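Local coordinates for protein Sec-alkylsulfatase (Pseudomonas sp., PDB 4AXH) that hydrolyses (R)-secondary alkyl sulfates with inversion of configuration, giving (S)-alcohols and sulfate, as a zinc-dependent homodimeric enzyme of the metallo-beta-lactamase superfamily, at residues M551-L556 with P612-I617; L572-E577 with G643-L648. All coordinates share one frame; numbering follows the deposited sequence.

Contact 1: M551-L556 with P612-I617; sequences MFFDLL and PTLDQI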
loop_
_atom_site.group_PDB
_atom_site.type_symbol
_atom_site.label_atom_id
_atom_site.label_comp_id
_atom_site.label_asym_id
_atom_site.label_seq_id
_atom_site.Cartn_x
_atom_site.Cartn_y
_atom_site.Cartn_z
ATOM N N MET A 551 -20.094 4.322 -9.477
ATOM C CA MET A 551 -19.062 3.350 -9.835
ATOM C C MET A 551 -18.800 3.419 -11.322
ATOM O O MET A 551 -17.639 3.449 -11.741
ATOM C CB MET A 551 -19.493 1.932 -9.439
ATOM C CG MET A 551 -19.180 1.612 -8.005
ATOM S SD MET A 551 -20.158 0.266 -7.345
ATOM C CE MET A 551 -20.050 0.664 -5.566
ATOM N N PHE A 552 -19.885 3.488 -12.118
ATOM C CA PHE A 552 -19.812 3.623 -13.567
ATOM C C PHE A 552 -19.134 4.954 -13.970
ATOM O O PHE A 552 -18.340 4.968 -14.916
ATOM C CB PHE A 552 -21.208 3.481 -14.187
ATOM C CG PHE A 552 -21.300 3.879 -15.642
ATOM C CD1 PHE A 552 -20.806 3.046 -16.644
ATOM C CD2 PHE A 552 -21.887 5.081 -16.014
ATOM C CE1 PHE A 552 -20.880 3.426 -17.992
ATOM C CE2 PHE A 552 -21.969 5.453 -17.362
ATOM C CZ PHE A 552 -21.466 4.624 -18.341
ATOM N N PHE A 553 -19.434 6.060 -13.262
ATOM C CA PHE A 553 -18.821 7.347 -13.598
ATOM C C PHE A 553 -17.329 7.438 -13.271
ATOM O O PHE A 553 -16.577 8.089 -14.009
ATOM C CB PHE A 553 -19.647 8.546 -13.101
ATOM C CG PHE A 553 -20.977 8.702 -13.816
ATOM C CD1 PHE A 553 -21.037 8.788 -15.209
ATOM C CD2 PHE A 553 -22.163 8.790 -13.099
ATOM C CE1 PHE A 553 -22.263 8.913 -15.867
ATOM C CE2 PHE A 553 -23.386 8.932 -13.757
ATOM C CZ PHE A 553 -23.426 8.977 -15.135
ATOM N N ASP A 554 -16.893 6.706 -12.216
ATOM C CA ASP A 554 -15.495 6.596 -11.794
ATOM C C ASP A 554 -14.689 5.883 -12.906
ATOM O O ASP A 554 -13.539 6.242 -13.194
ATOM C CB ASP A 554 -15.406 5.881 -10.423
ATOM C CG ASP A 554 -15.741 6.740 -9.198
ATOM O OD1 ASP A 554 -15.706 7.998 -9.315
ATOM O OD2 ASP A 554 -15.973 6.162 -8.108
ATOM N N LEU A 555 -15.350 4.934 -13.591
ATOM C CA LEU A 555 -14.814 4.202 -14.734
ATOM C C LEU A 555 -14.639 5.166 -15.895
ATOM O O LEU A 555 -13.638 5.092 -16.593
ATOM C CB LEU A 555 -15.825 3.137 -15.144
ATOM C CG LEU A 555 -15.390 1.694 -15.119
ATOM C CD1 LEU A 555 -15.596 1.092 -13.738
ATOM C CD2 LEU A 555 -16.188 0.916 -16.184
ATOM N N LEU A 556 -15.630 6.067 -16.106
ATOM C CA LEU A 556 -15.589 7.075 -17.170
ATOM C C LEU A 556 -14.493 8.105 -16.925
ATOM O O LEU A 556 -13.828 8.494 -17.880
ATOM C CB LEU A 556 -16.958 7.749 -17.382
ATOM C CG LEU A 556 -18.150 6.869 -17.805
ATOM C CD1 LEU A 556 -19.274 7.721 -18.354
ATOM C CD2 LEU A 556 -17.767 5.849 -18.868
ATOM N N PRO A 612 -31.484 0.672 -15.518
ATOM C CA PRO A 612 -31.508 -0.341 -16.595
ATOM C C PRO A 612 -31.186 0.208 -17.994
ATOM O O PRO A 612 -30.511 -0.487 -18.750
ATOM C CB PRO A 612 -32.904 -0.972 -16.489
ATOM C CG PRO A 612 -33.704 -0.066 -15.624
ATOM C CD PRO A 612 -32.747 0.656 -14.743
ATOM N N THR A 613 -31.592 1.474 -18.308
ATOM C CA THR A 613 -31.269 2.112 -19.594
ATOM C C THR A 613 -29.792 2.496 -19.637
ATOM O O THR A 613 -29.143 2.228 -20.643
ATOM C CB THR A 613 -32.228 3.262 -19.995
ATOM O OG1 THR A 613 -31.962 4.436 -19.232
ATOM C CG2 THR A 613 -33.709 2.869 -19.932
ATOM N N LEU A 614 -29.244 3.058 -18.528
ATOM C CA LEU A 614 -27.816 3.415 -18.413
ATOM C C LEU A 614 -26.986 2.172 -18.657
ATOM O O LEU A 614 -26.008 2.233 -19.401
ATOM C CB LEU A 614 -27.464 4.012 -17.024
ATOM C CG LEU A 614 -25.985 4.392 -16.780
ATOM C CD1 LEU A 614 -25.658 5.796 -17.295
ATOM C CD2 LEU A 614 -25.632 4.283 -15.309
ATOM N N ASP A 615 -27.418 1.036 -18.062
ATOM C CA ASP A 615 -26.795 -0.281 -18.176
ATOM C C ASP A 615 -26.718 -0.727 -19.629
ATOM O O ASP A 615 -25.665 -1.212 -20.048
ATOM C CB ASP A 615 -27.545 -1.325 -17.319
ATOM C CG ASP A 615 -27.386 -1.191 -15.809
ATOM O OD1 ASP A 615 -26.234 -0.967 -15.343
ATOM O OD2 ASP A 615 -28.390 -1.393 -15.089
ATOM N N GLN A 616 -27.811 -0.527 -20.402
ATOM C CA GLN A 616 -27.896 -0.870 -21.826
ATOM C C GLN A 616 -26.906 -0.073 -22.672
ATOM O O GLN A 616 -26.294 -0.642 -23.577
ATOM C CB GLN A 616 -29.319 -0.689 -22.351
ATOM C CG GLN A 616 -30.233 -1.859 -22.054
ATOM C CD GLN A 616 -31.587 -1.618 -22.654
ATOM O OE1 GLN A 616 -31.807 -1.842 -23.849
ATOM N NE2 GLN A 616 -32.510 -1.112 -21.843
ATOM N N ILE A 617 -26.730 1.234 -22.363
ATOM C CA ILE A 617 -25.775 2.124 -23.047
ATOM C C ILE A 617 -24.343 1.739 -22.649
ATOM O O ILE A 617 -23.453 1.762 -23.499
ATOM C CB ILE A 617 -26.075 3.635 -22.806
ATOM C CG1 ILE A 617 -27.490 3.999 -23.266
ATOM C CG2 ILE A 617 -25.046 4.552 -23.491
ATOM C CD1 ILE A 617 -28.180 4.995 -22.374
#
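Two helices of the alkyl sulfatase C-terminal domain, 549-559 and 611-618, meet here through the side chains of Phe552, Phe553 and Leu614. The backbones stay well apart, the nearest pair of CA atoms being those of Phe552 and Asp615 at 9.2 Å, and the gap is bridged by apolar side chains that bury 132 Å² between the segments. Leu614 reaches over with both methyls: CD1 lies 3.7 Å from Phe552 CE2, while CD2 sits 3.9 Å from Phe552 CD2, so both methyls meet the CD2-CE2 side of the Phe552 ring, at a slant to it. In both residues CG is anti to the backbone N (chi1 168° in Phe552, 179° in Leu614), and both CB atoms point at the opposite helix. In this SCP2-like domain Leu614 and Phe553 pack on the five-stranded sheet, Leu614 on strand 570-576, Phe553 on Ile583 and Leu585 of strand 581-588. Phe553 takes a lesser share in the helix pair, its CZ standing 4.4 Å from Leu614 CD1. Phe552 CD2 lies 3.8 Å above the plane of the Phe553 ring, toward its rim, and Leu556 CG lies over the rim of one face of the Phe552 ring, from the next helical turn.

Contact 2: L572-E577 with G643-L648; sequences LNWVFE and GEFFGL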
loop_
_atom_site.group_PDB
_atom_site.type_symbol
_atom_site.label_atom_id
_atom_site.label_comp_id
_atom_site.label_asym_id
_atom_site.label_seq_id
_atom_site.Cartn_x
_atom_site.Cartn_y
_atom_site.Cartn_z
ATOM N N LEU A 572 -22.369 18.187 -16.459
ATOM C CA LEU A 572 -23.472 17.322 -16.859
ATOM C C LEU A 572 -24.208 16.790 -15.644
ATOM O O LEU A 572 -23.636 16.014 -14.880
ATOM C CB LEU A 572 -22.953 16.128 -17.710
ATOM C CG LEU A 572 -22.083 16.407 -18.967
ATOM C CD1 LEU A 572 -20.593 16.531 -18.607
ATOM C CD2 LEU A 572 -22.235 15.289 -19.988
ATOM N N ASN A 573 -25.472 17.199 -15.455
ATOM C CA ASN A 573 -26.320 16.652 -14.400
ATOM C C ASN A 573 -26.921 15.360 -14.939
ATOM O O ASN A 573 -27.214 15.260 -16.133
ATOM C CB ASN A 573 -27.435 17.611 -14.006
ATOM C CG ASN A 573 -26.997 18.687 -13.051
ATOM O OD1 ASN A 573 -25.976 18.574 -12.360
ATOM N ND2 ASN A 573 -27.787 19.746 -12.967
ATOM N N TRP A 574 -27.048 14.360 -14.070
ATOM C CA TRP A 574 -27.609 13.050 -14.377
ATOM C C TRP A 574 -28.663 12.766 -13.318
ATOM O O TRP A 574 -28.407 12.963 -12.119
ATOM C CB TRP A 574 -26.510 11.975 -14.353
ATOM C CG TRP A 574 -25.534 12.058 -15.484
ATOM C CD1 TRP A 574 -24.498 12.937 -15.618
ATOM C CD2 TRP A 574 -25.476 11.194 -16.622
ATOM N NE1 TRP A 574 -23.832 12.708 -16.800
ATOM C CE2 TRP A 574 -24.391 11.622 -17.422
ATOM C CE3 TRP A 574 -26.228 10.080 -17.037
ATOM C CZ2 TRP A 574 -24.048 10.990 -18.621
ATOM C CZ3 TRP A 574 -25.894 9.460 -18.230
ATOM C CH2 TRP A 574 -24.822 9.921 -19.013
ATOM N N VAL A 575 -29.867 12.365 -13.755
ATOM C CA VAL A 575 -30.977 12.081 -12.847
ATOM C C VAL A 575 -31.583 10.748 -13.142
ATOM O O VAL A 575 -31.983 10.482 -14.273
ATOM C CB VAL A 575 -31.989 13.246 -12.579
ATOM C CG1 VAL A 575 -31.669 14.514 -13.381
ATOM C CG2 VAL A 575 -33.448 12.823 -12.742
ATOM N N PHE A 576 -31.575 9.882 -12.134
ATOM C CA PHE A 576 -32.059 8.517 -12.227
ATOM C C PHE A 576 -33.352 8.360 -11.437
ATOM O O PHE A 576 -33.330 8.208 -10.213
ATOM C CB PHE A 576 -30.966 7.540 -11.755
ATOM C CG PHE A 576 -29.732 7.497 -12.623
ATOM C CD1 PHE A 576 -28.675 8.377 -12.404
ATOM C CD2 PHE A 576 -29.604 6.551 -13.629
ATOM C CE1 PHE A 576 -27.518 8.322 -13.191
ATOM C CE2 PHE A 576 -28.450 6.495 -14.415
ATOM C CZ PHE A 576 -27.414 7.383 -14.193
ATOM N N GLU A 577 -34.480 8.440 -12.151
ATOM C CA GLU A 577 -35.842 8.369 -11.615
ATOM C C GLU A 577 -36.143 7.097 -10.820
ATOM O O GLU A 577 -36.764 7.171 -9.754
ATOM C CB GLU A 577 -36.901 8.628 -12.717
ATOM C CG GLU A 577 -36.702 7.864 -14.029
ATOM C CD GLU A 577 -36.527 8.658 -15.324
ATOM O OE1 GLU A 577 -36.067 9.823 -15.270
ATOM O OE2 GLU A 577 -36.832 8.095 -16.403
ATOM N N GLY A 643 -23.102 13.652 -26.364
ATOM C CA GLY A 643 -22.419 12.951 -27.445
ATOM C C GLY A 643 -20.954 13.328 -27.522
ATOM O O GLY A 643 -20.102 12.476 -27.811
ATOM N N GLU A 644 -20.671 14.622 -27.236
ATOM C CA GLU A 644 -19.348 15.240 -27.171
ATOM C C GLU A 644 -18.556 14.535 -26.062
ATOM O O GLU A 644 -17.445 14.051 -26.311
ATOM C CB GLU A 644 -19.498 16.754 -26.856
ATOM C CG GLU A 644 -18.198 17.552 -26.838
ATOM C CD GLU A 644 -18.304 19.046 -26.555
ATOM O OE1 GLU A 644 -19.429 19.597 -26.595
ATOM O OE2 GLU A 644 -17.246 19.671 -26.312
ATOM N N PHE A 645 -19.159 14.443 -24.856
ATOM C CA PHE A 645 -18.558 13.800 -23.697
ATOM C C PHE A 645 -18.181 12.344 -23.985
ATOM O O PHE A 645 -17.039 11.968 -23.739
ATOM C CB PHE A 645 -19.463 13.943 -22.457
ATOM C CG PHE A 645 -19.116 13.035 -21.307
ATOM C CD1 PHE A 645 -17.865 13.102 -20.698
ATOM C CD2 PHE A 645 -20.039 12.115 -20.827
ATOM C CE1 PHE A 645 -17.536 12.246 -19.647
ATOM C CE2 PHE A 645 -19.712 11.259 -19.774
ATOM C CZ PHE A 645 -18.462 11.331 -19.192
ATOM N N PHE A 646 -19.107 11.564 -24.562
ATOM C CA PHE A 646 -18.909 10.163 -24.922
ATOM C C PHE A 646 -17.851 9.929 -26.005
ATOM O O PHE A 646 -17.297 8.826 -26.099
ATOM C CB PHE A 646 -20.254 9.515 -25.294
ATOM C CG PHE A 646 -21.068 9.141 -24.085
ATOM C CD1 PHE A 646 -21.740 10.110 -23.350
ATOM C CD2 PHE A 646 -21.104 7.832 -23.634
ATOM C CE1 PHE A 646 -22.457 9.769 -22.200
ATOM C CE2 PHE A 646 -21.832 7.490 -22.490
ATOM C CZ PHE A 646 -22.502 8.463 -21.779
ATOM N N GLY A 647 -17.572 10.968 -26.793
ATOM C CA GLY A 647 -16.578 10.942 -27.862
ATOM C C GLY A 647 -15.161 11.072 -27.355
ATOM O O GLY A 647 -14.206 10.791 -28.084
ATOM N N LEU A 648 -15.027 11.484 -26.089
ATOM C CA LEU A 648 -13.756 11.699 -25.391
ATOM C C LEU A 648 -13.332 10.494 -24.539
ATOM O O LEU A 648 -12.300 10.543 -23.867
ATOM C CB LEU A 648 -13.874 12.963 -24.511
ATOM C CG LEU A 648 -14.149 14.262 -25.259
ATOM C CD1 LEU A 648 -14.607 15.343 -24.316
ATOM C CD2 LEU A 648 -12.946 14.685 -26.081
#
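Leu572 lays its CD2 methyl against the base of the Phe645 side chain, 3.9 Å from Phe645 CB and equally near Phe645 CD2. The methyl therefore touches CB and the adjoining ring atom CD2 together, at a slant to the ring. Phe645 projects from its helix with CG anti to the backbone N (chi1 165°), which carries the ring toward strand 570-576. Two residues further along that strand, Trp574 points to the same side of the sheet and offers the six-membered end of its indole. Trp574 CH2 is 3.9 Å from Phe646 CZ and 4.0 Å from Phe646 CE1. Each ring presents its edge to the other, near its own plane, so the pair meets rim to rim and is not a face stack; the two side chains come from opposite directions. Phe645 CE2 makes a looser approach to Trp574 CZ2, at 4.5 Å. The joint is apolar, burying 158 Å² between the segments, while Glu644, on another side of the helix, forms a salt bridge with Lys640 and a hydrogen bond to His568. Leu642 of the same helix also touches both Leu572 and Trp574. This is helix-on-sheet packing, in which alternate strand residues, Leu572 and Trp574, face helix 640-646, within the C-terminal domain, whose family belongs to the SCP2 clan.

How the contacts relate
The centres of contacts 1 and 2 lie 10 Å apart, and all four segments fall in the alkyl sulfatase C-terminal range. Their order along the chain is 551-556, 572-577, 612-617, 643-648, so the contacts interleave. Strand 570-576, the middle strand of the five-stranded sheet, is the common ground: Phe553 CZ packs 3.4 Å from Trp574 CD2, and Leu614 CD2 is 3.7 Å from Phe576 CE2. Helices 549-559 and 640-646 also meet, Leu556 CD1 lying 3.8 Å from Phe645 CZ. Three helices thus share one continuous apolar core over this strand, joining early and late parts of the domain, away from the annotated zinc and sulfate sites.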